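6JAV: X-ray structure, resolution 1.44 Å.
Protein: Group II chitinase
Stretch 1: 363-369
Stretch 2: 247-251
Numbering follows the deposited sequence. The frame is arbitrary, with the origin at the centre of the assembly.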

# COMPACT_ATOMS: atom_id res chain seq x y z
N PRO A 363 5.03 -5.95 -15.65
CA PRO A 363 5.21 -4.70 -16.42
C PRO A 363 5.21 -3.45 -15.56
O PRO A 363 6.00 -2.52 -15.81
CB PRO A 363 4.02 -4.74 -17.41
CG PRO A 363 2.97 -5.57 -16.70
CD PRO A 363 3.76 -6.63 -15.97
N LEU A 364 4.33 -3.36 -14.56
CA LEU A 364 4.31 -2.15 -13.75
C LEU A 364 5.55 -2.05 -12.87
O LEU A 364 6.19 -0.99 -12.79
CB LEU A 364 3.04 -2.10 -12.90
CG LEU A 364 1.69 -2.09 -13.65
CD1 LEU A 364 0.51 -1.86 -12.68
CD2 LEU A 364 1.65 -1.07 -14.78
N LEU A 365 5.89 -3.14 -12.19
CA LEU A 365 7.03 -3.10 -11.29
C LEU A 365 8.34 -2.92 -12.04
O LEU A 365 9.22 -2.17 -11.59
CB LEU A 365 7.02 -4.36 -10.42
CG LEU A 365 8.02 -4.44 -9.28
CD1 LEU A 365 8.00 -3.17 -8.39
CD2 LEU A 365 7.72 -5.69 -8.46
N ASN A 366 8.49 -3.56 -13.20
CA ASN A 366 9.67 -3.30 -14.02
C ASN A 366 9.74 -1.84 -14.48
O ASN A 366 10.83 -1.28 -14.60
CB ASN A 366 9.75 -4.25 -15.21
CG ASN A 366 10.51 -5.50 -14.88
OD1 ASN A 366 11.72 -5.46 -14.65
ND2 ASN A 366 9.80 -6.63 -14.85
N ALA A 367 8.60 -1.24 -14.79
CA ALA A 367 8.61 0.18 -15.18
C ALA A 367 9.12 1.04 -14.03
O ALA A 367 9.90 1.98 -14.25
CB ALA A 367 7.20 0.63 -15.61
N ILE A 368 8.71 0.74 -12.80
CA ILE A 368 9.21 1.48 -11.64
C ILE A 368 10.72 1.32 -11.51
O ILE A 368 11.45 2.30 -11.33
CB ILE A 368 8.49 1.03 -10.36
CG1 ILE A 368 7.00 1.34 -10.41
CG2 ILE A 368 9.15 1.70 -9.12
CD1 ILE A 368 6.19 0.69 -9.29
N LYS A 369 11.20 0.07 -11.55
CA LYS A 369 12.63 -0.19 -11.40
C LYS A 369 13.43 0.56 -12.46
O LYS A 369 14.43 1.23 -12.15
CB LYS A 369 12.90 -1.70 -11.49
CG LYS A 369 14.37 -2.02 -11.63
CD LYS A 369 14.55 -3.52 -11.66
CE LYS A 369 16.02 -3.90 -11.84
NZ LYS A 369 16.16 -5.38 -11.95
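Stretch 2 (247-251) GMPMY

Stretch 1 is helical from P363 through K369, with phi/psi values close to -65/-42 throughout, and the helix runs on later in the chain. Its i to i+4 ladder is regular: A367 N donates to P363 O at 3.1 Å, I368 N to L364 O at 3.1 Å, and K369 N to L365 O at 3.0 Å. Stretch 2 arrives as the end of a strand. G247, M248 and P249 are extended, at -73/144, -134/132 and -84/133, and the strand begins earlier in the chain. M250 breaks that run at -95/25, and Y251 returns to an extended conformation at -151/173.

The two segments run in opposite senses where they meet. Going up the helix from L364 to I368, the nearest partners step back from M250 to M248: the CA of L364 lies 7.1 Å from the CA of M250, and the CA of I368 lies 9.4 Å from the CA of M248. The backbones therefore diverge toward the later end of the helix segment, and the wider gap there is bridged by longer reach from both side chains. No hydrogen bond crosses between the stretches; the contact is apolar packing, burying 224 Å² summed over both sides.

On the helix, the spacing is the rule to read first. L364 and I368, one i to i+4 step apart, both point their CA-to-CB bonds toward stretch 2 and supply nearly all of the helix's share of the contact. L365 is directed sideways and contributes little, its N lying 4.4 Å from M250 SD. P363, N366, A367 and K369 make no contact with stretch 2. On the strand side, alternation does similar work: M248 points toward the helix, while P249 points away and takes part mainly through its backbone, its O lying 4.3 Å from L364 CD1.

M250 is the instructive exception. Its CA-to-CB bond points sideways, yet the end of its side chain comes nearer the helix, and it has the largest covered area of any residue here. With chi1 and chi2 both in m, the M250 side chain carries its SD to 3.7 Å from L364 CB; chi3, at 93° and between wells, then places the methyl, with M250 CE 4.2 Å from I368 CD1. One flexible side chain thus touches both helix positions that face the strand.

I368 is approached by a second methionine as well. With chi1 in m and chi2 in t, it extends its CD1 to 3.8 Å from M248 CE, and M248 meets it with an m, t, m side chain. The CD1 of I368 is thus shared by the terminal methyls of M248 and M250, two residues separated by P249.

For a designer, the pattern is economical: two branched aliphatic residues four apart on a helix, two unbranched methionines two apart on the opposing segment, and every contacting residue buried. Methionine's several torsions let a sideways-directed position still fill the space beside the helix.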

# COMPACT_ATOMS: atom_id res chain seq x y z
N GLY A 247 3.57 5.36 -2.35
CA GLY A 247 2.84 4.17 -2.79
C GLY A 247 2.29 4.31 -4.20
O GLY A 247 1.80 5.36 -4.62
N MET A 248 2.30 3.18 -4.92
CA MET A 248 1.72 3.08 -6.24
C MET A 248 0.88 1.81 -6.32
O MET A 248 1.34 0.73 -5.89
CB MET A 248 2.83 3.12 -7.29
CG MET A 248 3.52 4.57 -7.48
SD MET A 248 5.05 4.37 -8.38
CE MET A 248 6.11 3.81 -7.06
N PRO A 249 -0.35 1.90 -6.82
CA PRO A 249 -1.26 0.74 -6.87
C PRO A 249 -1.01 -0.14 -8.10
O PRO A 249 -0.91 0.35 -9.23
CB PRO A 249 -2.65 1.38 -6.94
CG PRO A 249 -2.41 2.67 -7.72
CD PRO A 249 -0.99 3.14 -7.33
N MET A 250 -0.94 -1.45 -7.86
CA MET A 250 -0.88 -2.45 -8.92
C MET A 250 -2.26 -2.99 -9.25
O MET A 250 -2.40 -4.16 -9.66
CB MET A 250 0.03 -3.61 -8.49
CG MET A 250 1.44 -3.18 -7.99
SD MET A 250 2.60 -2.65 -9.26
CE MET A 250 2.32 -0.87 -9.26
N TYR A 251 -3.30 -2.20 -8.98
CA TYR A 251 -4.68 -2.62 -9.12
C TYR A 251 -5.51 -1.38 -9.43
O TYR A 251 -5.03 -0.24 -9.37
CB TYR A 251 -5.19 -3.27 -7.81
CG TYR A 251 -5.23 -2.26 -6.67
CD1 TYR A 251 -4.09 -2.01 -5.91
CD2 TYR A 251 -6.39 -1.55 -6.40
CE1 TYR A 251 -4.10 -1.06 -4.89
CE2 TYR A 251 -6.42 -0.58 -5.41
CZ TYR A 251 -5.26 -0.35 -4.66
OH TYR A 251 -5.26 0.58 -3.64